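Local coordinates for vacuolar-sorting protein BRO1 (Saccharomyces cerevisiae, PDB 1ZB1), which helps concentrate and sort cargo proteins into intralumenal vesicles of multivesicular bodies and recruits the deubiquitinase DOA4 to endosomes, at residues 21-26 and 51-56; 89-94 and 115-120; 129-134 and 157-162. All coordinates share one frame; numbering follows the deposited sequence.

Interaction 1: 21-26 and 51-56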
loop_
_atom_site.group_PDB
_atom_site.type_symbol
_atom_site.label_atom_id
_atom_site.label_comp_id
_atom_site.label_asym_id
_atom_site.label_seq_id
_atom_site.Cartn_x
_atom_site.Cartn_y
_atom_site.Cartn_z
ATOM N N LEU A 21 -11.006 -24.531 -6.077
ATOM C CA LEU A 21 -10.085 -25.557 -6.559
ATOM C C LEU A 21 -10.226 -26.788 -5.665
ATOM O O LEU A 21 -10.256 -26.667 -4.440
ATOM C CB LEU A 21 -8.652 -25.031 -6.486
ATOM C CG LEU A 21 -7.501 -25.859 -7.059
ATOM C CD1 LEU A 21 -7.473 -25.718 -8.579
ATOM C CD2 LEU A 21 -6.182 -25.356 -6.476
ATOM N N ASP A 22 -10.313 -27.969 -6.262
ATOM C CA ASP A 22 -10.444 -29.186 -5.463
ATOM C C ASP A 22 -9.087 -29.856 -5.280
ATOM O O ASP A 22 -8.659 -30.647 -6.121
ATOM C CB ASP A 22 -11.425 -30.161 -6.127
ATOM C CG ASP A 22 -11.701 -31.388 -5.269
ATOM O OD1 ASP A 22 -12.653 -32.133 -5.576
ATOM O OD2 ASP A 22 -10.964 -31.612 -4.288
ATOM N N TRP A 23 -8.409 -29.535 -4.176
ATOM C CA TRP A 23 -7.102 -30.119 -3.900
ATOM C C TRP A 23 -7.188 -31.637 -3.705
ATOM O O TRP A 23 -6.266 -32.355 -4.075
ATOM C CB TRP A 23 -6.462 -29.483 -2.657
ATOM C CG TRP A 23 -5.531 -28.330 -2.952
ATOM C CD1 TRP A 23 -5.772 -27.003 -2.738
ATOM C CD2 TRP A 23 -4.207 -28.413 -3.497
ATOM N NE1 TRP A 23 -4.675 -26.251 -3.110
ATOM C CE2 TRP A 23 -3.703 -27.092 -3.579
ATOM C CE3 TRP A 23 -3.397 -29.475 -3.920
ATOM C CZ2 TRP A 23 -2.421 -26.806 -4.069
ATOM C CZ3 TRP A 23 -2.118 -29.187 -4.407
ATOM C CH2 TRP A 23 -1.648 -27.862 -4.475
ATOM N N LYS A 24 -8.282 -32.118 -3.118
ATOM C CA LYS A 24 -8.448 -33.555 -2.898
ATOM C C LYS A 24 -8.478 -34.299 -4.231
ATOM O O LYS A 24 -7.688 -35.212 -4.465
ATOM C CB LYS A 24 -9.731 -33.832 -2.107
ATOM C CG LYS A 24 -9.747 -33.194 -0.726
ATOM C CD LYS A 24 -11.086 -33.373 -0.016
ATOM C CE LYS A 24 -11.306 -34.812 0.413
ATOM N NZ LYS A 24 -12.595 -34.988 1.148
ATOM N N LYS A 25 -9.387 -33.901 -5.110
ATOM C CA LYS A 25 -9.500 -34.536 -6.419
ATOM C C LYS A 25 -8.233 -34.336 -7.250
ATOM O O LYS A 25 -7.760 -35.262 -7.907
ATOM C CB LYS A 25 -10.704 -33.969 -7.176
ATOM C CG LYS A 25 -10.854 -34.497 -8.596
ATOM C CD LYS A 25 -12.052 -33.865 -9.291
ATOM C CE LYS A 25 -12.139 -34.291 -10.750
ATOM N NZ LYS A 25 -13.257 -33.620 -11.471
ATOM N N GLY A 26 -7.687 -33.124 -7.209
ATOM C CA GLY A 26 -6.491 -32.820 -7.979
ATOM C C GLY A 26 -5.256 -33.586 -7.555
ATOM O O GLY A 26 -4.464 -34.018 -8.391
ATOM N N GLU A 51 -7.744 -30.826 4.987
ATOM C CA GLU A 51 -7.533 -29.569 5.700
ATOM C C GLU A 51 -6.993 -28.488 4.757
ATOM O O GLU A 51 -7.379 -27.322 4.850
ATOM C CB GLU A 51 -6.576 -29.788 6.879
ATOM C CG GLU A 51 -7.295 -30.201 8.170
ATOM C CD GLU A 51 -6.400 -30.932 9.156
ATOM O OE1 GLU A 51 -5.206 -30.579 9.269
ATOM O OE2 GLU A 51 -6.897 -31.859 9.833
ATOM N N LEU A 52 -6.106 -28.888 3.852
ATOM C CA LEU A 52 -5.529 -27.971 2.875
ATOM C C LEU A 52 -6.609 -27.427 1.945
ATOM O O LEU A 52 -6.642 -26.235 1.658
ATOM C CB LEU A 52 -4.471 -28.683 2.035
ATOM C CG LEU A 52 -4.019 -27.946 0.764
ATOM C CD1 LEU A 52 -3.150 -26.733 1.139
ATOM C CD2 LEU A 52 -3.233 -28.903 -0.121
ATOM N N ASP A 53 -7.478 -28.310 1.454
ATOM C CA ASP A 53 -8.548 -27.893 0.552
ATOM C C ASP A 53 -9.429 -26.863 1.258
ATOM O O ASP A 53 -9.888 -25.888 0.656
ATOM C CB ASP A 53 -9.389 -29.102 0.135
ATOM C CG ASP A 53 -10.398 -28.768 -0.948
ATOM O OD1 ASP A 53 -9.971 -28.435 -2.075
ATOM O OD2 ASP A 53 -11.615 -28.837 -0.673
ATOM N N HIS A 54 -9.659 -27.089 2.545
ATOM C CA HIS A 54 -10.479 -26.182 3.343
ATOM C C HIS A 54 -9.755 -24.842 3.560
ATOM O O HIS A 54 -10.362 -23.770 3.490
ATOM C CB HIS A 54 -10.784 -26.824 4.697
ATOM C CG HIS A 54 -11.942 -26.200 5.412
ATOM N ND1 HIS A 54 -12.056 -26.196 6.785
ATOM C CD2 HIS A 54 -13.050 -25.580 4.940
ATOM C CE1 HIS A 54 -13.184 -25.599 7.129
ATOM N NE2 HIS A 54 -13.805 -25.216 6.028
ATOM N N LEU A 55 -8.452 -24.913 3.822
ATOM C CA LEU A 55 -7.648 -23.716 4.052
ATOM C C LEU A 55 -7.727 -22.761 2.860
ATOM O O LEU A 55 -7.924 -21.561 3.042
ATOM C CB LEU A 55 -6.190 -24.101 4.317
ATOM C CG LEU A 55 -5.178 -22.959 4.422
ATOM C CD1 LEU A 55 -5.531 -22.055 5.605
ATOM C CD2 LEU A 55 -3.762 -23.536 4.583
ATOM N N ARG A 56 -7.589 -23.289 1.644
ATOM C CA ARG A 56 -7.654 -22.437 0.454
ATOM C C ARG A 56 -9.032 -21.801 0.325
ATOM O O ARG A 56 -9.158 -20.637 -0.061
ATOM C CB ARG A 56 -7.340 -23.227 -0.825
ATOM C CG ARG A 56 -7.350 -22.348 -2.107
ATOM C CD ARG A 56 -7.028 -23.161 -3.373
ATOM N NE ARG A 56 -6.625 -22.320 -4.502
ATOM C CZ ARG A 56 -7.456 -21.637 -5.286
ATOM N NH1 ARG A 56 -8.768 -21.681 -5.088
ATOM N NH2 ARG A 56 -6.969 -20.900 -6.277
HETATM O O HOH W 1 -10.434 -23.291 -3.462
HETATM O O HOH W 2 -9.528 -25.650 -2.041
HETATM O O HOH W 3 -12.757 -31.409 -1.724
#

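Interaction 2: 89-94 and 115-120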
loop_
_atom_site.group_PDB
_atom_site.type_symbol
_atom_site.label_atom_id
_atom_site.label_comp_id
_atom_site.label_asym_id
_atom_site.label_seq_id
_atom_site.Cartn_x
_atom_site.Cartn_y
_atom_site.Cartn_z
ATOM N N LYS A 89 9.000 -27.920 -11.234
ATOM C CA LYS A 89 8.324 -29.189 -11.455
ATOM C C LYS A 89 6.933 -29.153 -10.832
ATOM O O LYS A 89 6.123 -30.052 -11.051
ATOM C CB LYS A 89 9.131 -30.339 -10.853
ATOM C CG LYS A 89 10.419 -30.648 -11.599
ATOM C CD LYS A 89 11.207 -31.746 -10.902
ATOM C CE LYS A 89 12.416 -32.168 -11.725
ATOM N NZ LYS A 89 12.007 -32.767 -13.032
ATOM N N GLY A 90 6.663 -28.105 -10.058
ATOM C CA GLY A 90 5.364 -27.969 -9.421
ATOM C C GLY A 90 4.213 -28.013 -10.411
ATOM O O GLY A 90 3.091 -28.373 -10.055
ATOM N N SER A 91 4.498 -27.659 -11.661
ATOM C CA SER A 91 3.496 -27.646 -12.723
ATOM C C SER A 91 3.023 -29.039 -13.125
ATOM O O SER A 91 1.968 -29.183 -13.745
ATOM C CB SER A 91 4.053 -26.937 -13.960
ATOM O OG SER A 91 4.526 -25.643 -13.633
ATOM N N ARG A 92 3.802 -30.063 -12.783
ATOM C CA ARG A 92 3.435 -31.435 -13.128
ATOM C C ARG A 92 2.163 -31.886 -12.417
ATOM O O ARG A 92 1.522 -32.852 -12.835
ATOM C CB ARG A 92 4.585 -32.396 -12.803
ATOM C CG ARG A 92 5.832 -32.134 -13.629
ATOM C CD ARG A 92 6.891 -33.213 -13.443
ATOM N NE ARG A 92 8.057 -32.942 -14.279
ATOM C CZ ARG A 92 9.143 -33.707 -14.332
ATOM N NH1 ARG A 92 9.224 -34.807 -13.591
ATOM N NH2 ARG A 92 10.150 -33.372 -15.130
ATOM N N LEU A 93 1.795 -31.187 -11.345
ATOM C CA LEU A 93 0.584 -31.535 -10.608
ATOM C C LEU A 93 -0.633 -31.175 -11.449
ATOM O O LEU A 93 -1.724 -31.696 -11.236
ATOM C CB LEU A 93 0.527 -30.781 -9.272
ATOM C CG LEU A 93 1.641 -31.072 -8.265
ATOM C CD1 LEU A 93 1.411 -30.248 -6.994
ATOM C CD2 LEU A 93 1.671 -32.563 -7.943
ATOM N N LYS A 94 -0.438 -30.279 -12.408
ATOM C CA LYS A 94 -1.525 -29.846 -13.283
ATOM C C LYS A 94 -2.735 -29.325 -12.513
ATOM O O LYS A 94 -3.876 -29.611 -12.872
ATOM C CB LYS A 94 -1.967 -30.994 -14.197
ATOM C CG LYS A 94 -0.862 -31.558 -15.081
ATOM C CD LYS A 94 -0.315 -30.509 -16.039
ATOM C CE LYS A 94 0.828 -31.072 -16.876
ATOM N NZ LYS A 94 0.401 -32.256 -17.671
ATOM N N GLN A 115 -3.341 -21.286 -14.956
ATOM C CA GLN A 115 -1.932 -21.609 -15.174
ATOM C C GLN A 115 -1.520 -22.598 -14.081
ATOM O O GLN A 115 -1.954 -22.477 -12.927
ATOM C CB GLN A 115 -1.089 -20.318 -15.130
ATOM C CG GLN A 115 0.410 -20.511 -15.373
ATOM C CD GLN A 115 1.133 -19.212 -15.736
ATOM O OE1 GLN A 115 2.211 -18.914 -15.212
ATOM N NE2 GLN A 115 0.550 -18.449 -16.643
ATOM N N HIS A 116 -0.690 -23.575 -14.444
ATOM C CA HIS A 116 -0.260 -24.619 -13.514
ATOM C C HIS A 116 0.946 -24.315 -12.618
ATOM O O HIS A 116 1.205 -25.046 -11.663
ATOM C CB HIS A 116 0.062 -25.915 -14.270
ATOM C CG HIS A 116 -1.080 -26.475 -15.061
ATOM N ND1 HIS A 116 -2.371 -26.527 -14.582
ATOM C CD2 HIS A 116 -1.106 -27.086 -16.268
ATOM C CE1 HIS A 116 -3.141 -27.146 -15.457
ATOM N NE2 HIS A 116 -2.399 -27.497 -16.489
ATOM N N THR A 117 1.694 -23.265 -12.918
ATOM C CA THR A 117 2.872 -22.960 -12.117
ATOM C C THR A 117 2.545 -22.485 -10.706
ATOM O O THR A 117 1.550 -21.790 -10.481
ATOM C CB THR A 117 3.745 -21.895 -12.796
ATOM O OG1 THR A 117 3.096 -20.622 -12.708
ATOM C CG2 THR A 117 3.964 -22.251 -14.273
ATOM N N LEU A 118 3.393 -22.868 -9.755
ATOM C CA LEU A 118 3.203 -22.467 -8.370
ATOM C C LEU A 118 3.386 -20.953 -8.247
ATOM O O LEU A 118 2.766 -20.322 -7.395
ATOM C CB LEU A 118 4.187 -23.215 -7.456
ATOM C CG LEU A 118 3.981 -24.741 -7.406
ATOM C CD1 LEU A 118 4.982 -25.391 -6.454
ATOM C CD2 LEU A 118 2.550 -25.047 -6.949
ATOM N N ALA A 119 4.218 -20.370 -9.112
ATOM C CA ALA A 119 4.446 -18.922 -9.088
ATOM C C ALA A 119 3.151 -18.137 -9.314
ATOM O O ALA A 119 2.964 -17.057 -8.741
ATOM C CB ALA A 119 5.483 -18.526 -10.152
ATOM N N PHE A 120 2.265 -18.662 -10.158
ATOM C CA PHE A 120 0.995 -17.989 -10.434
ATOM C C PHE A 120 0.127 -18.009 -9.165
ATOM O O PHE A 120 -0.362 -16.967 -8.724
ATOM C CB PHE A 120 0.263 -18.694 -11.590
ATOM C CG PHE A 120 -1.034 -18.032 -12.002
ATOM C CD1 PHE A 120 -1.071 -16.681 -12.339
ATOM C CD2 PHE A 120 -2.213 -18.772 -12.088
ATOM C CE1 PHE A 120 -2.260 -16.069 -12.760
ATOM C CE2 PHE A 120 -3.414 -18.169 -12.510
ATOM C CZ PHE A 120 -3.431 -16.816 -12.845
HETATM O O HOH W 4 0.385 -27.500 -10.679
#

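Interaction 3: 129-134 and 157-162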
loop_
_atom_site.group_PDB
_atom_site.type_symbol
_atom_site.label_atom_id
_atom_site.label_comp_id
_atom_site.label_asym_id
_atom_site.label_seq_id
_atom_site.Cartn_x
_atom_site.Cartn_y
_atom_site.Cartn_z
ATOM N N ILE A 129 -2.860 -10.783 -0.035
ATOM C CA ILE A 129 -2.317 -10.572 1.308
ATOM C C ILE A 129 -2.007 -9.075 1.476
ATOM O O ILE A 129 -2.334 -8.459 2.501
ATOM C CB ILE A 129 -1.027 -11.405 1.510
ATOM C CG1 ILE A 129 -1.393 -12.881 1.710
ATOM C CG2 ILE A 129 -0.232 -10.881 2.702
ATOM C CD1 ILE A 129 -0.193 -13.820 1.769
ATOM N N ALA A 130 -1.382 -8.490 0.458
ATOM C CA ALA A 130 -1.048 -7.062 0.486
ATOM C C ALA A 130 -2.324 -6.229 0.595
ATOM O O ALA A 130 -2.406 -5.281 1.390
ATOM C CB ALA A 130 -0.270 -6.680 -0.785
ATOM N N VAL A 131 -3.325 -6.573 -0.210
ATOM C CA VAL A 131 -4.591 -5.841 -0.171
ATOM C C VAL A 131 -5.242 -5.981 1.208
ATOM O O VAL A 131 -5.752 -5.006 1.766
ATOM C CB VAL A 131 -5.584 -6.362 -1.244
ATOM C CG1 VAL A 131 -6.965 -5.746 -1.026
ATOM C CG2 VAL A 131 -5.078 -5.995 -2.647
ATOM N N ILE A 132 -5.224 -7.190 1.754
ATOM C CA ILE A 132 -5.832 -7.422 3.057
ATOM C C ILE A 132 -5.156 -6.575 4.144
ATOM O O ILE A 132 -5.816 -6.110 5.073
ATOM C CB ILE A 132 -5.806 -8.925 3.417
ATOM C CG1 ILE A 132 -6.703 -9.693 2.433
ATOM C CG2 ILE A 132 -6.318 -9.137 4.846
ATOM C CD1 ILE A 132 -6.612 -11.203 2.544
ATOM N N PHE A 133 -3.849 -6.357 4.035
ATOM C CA PHE A 133 -3.181 -5.518 5.020
ATOM C C PHE A 133 -3.764 -4.097 4.946
ATOM O O PHE A 133 -3.920 -3.444 5.974
ATOM C CB PHE A 133 -1.662 -5.468 4.790
ATOM C CG PHE A 133 -0.904 -6.621 5.408
ATOM C CD1 PHE A 133 -1.041 -6.923 6.771
ATOM C CD2 PHE A 133 -0.025 -7.381 4.640
ATOM C CE1 PHE A 133 -0.313 -7.958 7.353
ATOM C CE2 PHE A 133 0.715 -8.428 5.214
ATOM C CZ PHE A 133 0.571 -8.716 6.573
ATOM N N THR A 134 -4.091 -3.613 3.746
ATOM C CA THR A 134 -4.671 -2.271 3.646
ATOM C C THR A 134 -6.098 -2.260 4.197
ATOM O O THR A 134 -6.570 -1.232 4.696
ATOM C CB THR A 134 -4.673 -1.717 2.184
ATOM O OG1 THR A 134 -5.639 -2.418 1.387
ATOM C CG2 THR A 134 -3.285 -1.868 1.556
ATOM N N SER A 157 5.518 -3.446 1.874
ATOM C CA SER A 157 6.509 -4.503 1.742
ATOM C C SER A 157 6.061 -5.632 0.794
ATOM O O SER A 157 6.850 -6.110 -0.020
ATOM C CB SER A 157 6.833 -5.069 3.129
ATOM O OG SER A 157 7.783 -6.111 3.045
ATOM N N CYS A 158 4.804 -6.061 0.904
ATOM C CA CYS A 158 4.287 -7.125 0.043
ATOM C C CYS A 158 4.240 -6.740 -1.443
ATOM O O CYS A 158 4.650 -7.526 -2.303
ATOM C CB CYS A 158 2.889 -7.553 0.507
ATOM S SG CYS A 158 2.852 -8.321 2.154
ATOM N N PHE A 159 3.729 -5.550 -1.750
ATOM C CA PHE A 159 3.658 -5.099 -3.147
ATOM C C PHE A 159 5.044 -4.904 -3.756
ATOM O O PHE A 159 5.251 -5.139 -4.952
ATOM C CB PHE A 159 2.871 -3.793 -3.255
ATOM C CG PHE A 159 1.380 -3.975 -3.154
ATOM C CD1 PHE A 159 0.719 -4.866 -4.005
ATOM C CD2 PHE A 159 0.632 -3.232 -2.242
ATOM C CE1 PHE A 159 -0.666 -5.015 -3.955
ATOM C CE2 PHE A 159 -0.761 -3.372 -2.184
ATOM C CZ PHE A 159 -1.411 -4.268 -3.046
ATOM N N GLU A 160 5.985 -4.469 -2.927
ATOM C CA GLU A 160 7.358 -4.254 -3.361
ATOM C C GLU A 160 7.989 -5.588 -3.769
ATOM O O GLU A 160 8.626 -5.687 -4.818
ATOM C CB GLU A 160 8.161 -3.611 -2.223
ATOM C CG GLU A 160 9.643 -3.447 -2.509
ATOM C CD GLU A 160 10.358 -2.695 -1.401
ATOM O OE1 GLU A 160 10.396 -3.203 -0.258
ATOM O OE2 GLU A 160 10.878 -1.593 -1.678
ATOM N N TYR A 161 7.804 -6.608 -2.936
ATOM C CA TYR A 161 8.346 -7.942 -3.215
ATOM C C TYR A 161 7.749 -8.492 -4.505
ATOM O O TYR A 161 8.442 -9.121 -5.311
ATOM C CB TYR A 161 8.027 -8.898 -2.061
ATOM C CG TYR A 161 8.563 -10.303 -2.260
ATOM C CD1 TYR A 161 9.834 -10.655 -1.807
ATOM C CD2 TYR A 161 7.798 -11.277 -2.909
ATOM C CE1 TYR A 161 10.330 -11.944 -1.989
ATOM C CE2 TYR A 161 8.286 -12.567 -3.101
ATOM C CZ TYR A 161 9.554 -12.893 -2.634
ATOM O OH TYR A 161 10.039 -14.173 -2.794
ATOM N N LEU A 162 6.454 -8.265 -4.692
ATOM C CA LEU A 162 5.770 -8.713 -5.897
ATOM C C LEU A 162 6.359 -8.055 -7.159
ATOM O O LEU A 162 6.605 -8.727 -8.168
ATOM C CB LEU A 162 4.275 -8.380 -5.802
ATOM C CG LEU A 162 3.426 -9.284 -4.890
ATOM C CD1 LEU A 162 2.061 -8.645 -4.681
ATOM C CD2 LEU A 162 3.273 -10.674 -5.515
#

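Interaction 1: 21-26 and 51-56
Asp53 and Arg56 both leave helix 46-58 with CG anti to the backbone N (chi1 -172° and -178°), which sends their polar ends toward residues 21-23. Asp53 OD1 accepts from Trp23 N at 2.8 Å, and the donor lies above the carboxylate plane. The other oxygen, Asp53 OD2, is held by a salt bridge to Lys20. Two carboxylates come near each other here, Asp22 OD2 and Asp53 OD1 being 4.0 Å apart. Water 3 donates to Asp22 OD2 and to Asp53 OD2, and Lys20 probably offsets part of the charge. Asp22 is the N-cap of helix 23-34. Its OD2 takes Lys25 N in a nearly straight bond of 2.9 Å. The contact thus ties the start of helix 23-34 to the flank of helix 46-58, both in the helical Bro1 domain. Beside this polar side, the Trp23 indole sits between two leucines. Leu52 CD2 lies over one face, 3.7 Å from the centroid of the five-membered ring, a CH-pi contact. Leu21 CD2 lies over the opposite face. Arg56 CD meets the edge of the indole at NE1, whose hydrogen goes to Tyr75. The Arg56 chain is extended from CG to NE. Leu21 CB rests on one face of its guanidinium, 3.6 Å from Arg56 NH1. Water 1 accepts from Arg56 NH1 and Leu21 N, while Glu121 forms a salt bridge with Arg56 NE.

Interaction 2: 89-94 and 115-120
The 3-10 turn 89-93 runs past the start of helix 118-139, with the CA atoms of Ser91 and Thr117 4.8 Å apart. The backbones come close, and water 4 joins them by donating to Gly90 O and to His116 O at 2.9 and 2.8 Å. One water thereby serves a carbonyl from each segment.

His116 carries much of the contact. Its CG is anti to the carbonyl carbon (chi1 -59°), and its CB points toward the turn. One face of the imidazole lies against Lys94, with Lys94 CA over the ring centre. The distance from Lys94 CA to the ring centroid is 3.7 Å, a CH-pi contact only 12° off the ring normal. The Lys94 chain bends at chi2 (-62°), which brings its CD back to 3.5 Å from His116 CD2. Backbone and aliphatic chain of one lysine therefore both touch this ring. His116 ND1 is hydrogen-bonded to Met95 O, just beyond the turn, and this bond helps to fix the rotation of the ring.

Ser91 OG lies against Thr117, 3.5 Å from Thr117 CG2. Thr117 is the N-cap of helix 118-139. Its OG1 accepts a weak bond from Phe120 N. Leu118 CD1 lies 3.9 Å from Gly90 CA, on the side where a side chain would project. Glycine thus lets the leucine come right up to the backbone.

Residues 89-94 connect helix 65-86 to strand 97-100. Residues 115-120 lead from strand 112-115 into helix 118-139. The contact therefore lies beside the antiparallel two-stranded sheet, where Gln115 pairs with Phe97 through the backbone. Leu118 also packs on Leu82 and Tyr83 of helix 65-86.

Interaction 3: 129-134 and 157-162
The flat face of Phe159 is turned to Ala130, where helices 118-139 and 146-165 pack as consecutive antiparallel helices of the mostly helical Bro1 domain. The two short segments run at 159° to each other, with their axes 9.1 Å apart at closest approach. Ala130 CB sits over the centre of the Phe159 ring, 3.5 Å from its centroid and 10° off the normal. This is a CH-pi contact, with the methyl group somewhat nearer CZ than CG. Val131 CG2 comes to the edge of the same ring, at CZ.

Cys158 flanks the alanine on another side. Its CB meets Ala130 CB at 3.5 Å, so small side chains lie where the backbones come closest. Chi1 of Cys158 (-65°) sets SG beside its own backbone N. From there the sulfur reaches the rim of Phe133 near the ring plane. The two phenylalanines are thus used differently, Phe159 by its face and Phe133 by its edge.

Other helices enclose the contact. Ile129 packs on helix 65-86, and Trp349 touches both Ile129 and Cys158. The nearest sulfur-aromatic approach is Cys158 SG to Phe133 CE2, at 3.7 Å.

The three interactions follow one another along the chain, each closing before the next opens. All belong to the Bro1 domain, the part of the longer BRO1 protein present here, which may take part in binding SNF7. Interactions 1 and 2 lie on the same side of the chain's centre, with their centres about 15 Å apart. Interaction 3 is near the middle of the chain. Its centre is about 24 Å from that of interaction 1 and about 22 Å from that of interaction 2. Helix 118-139 starts in interaction 2 and passes through interaction 3. Helix 65-86 neighbours all three. The contacts thus join an outlying helix-and-sheet region to the buried helical middle of this elongated domain.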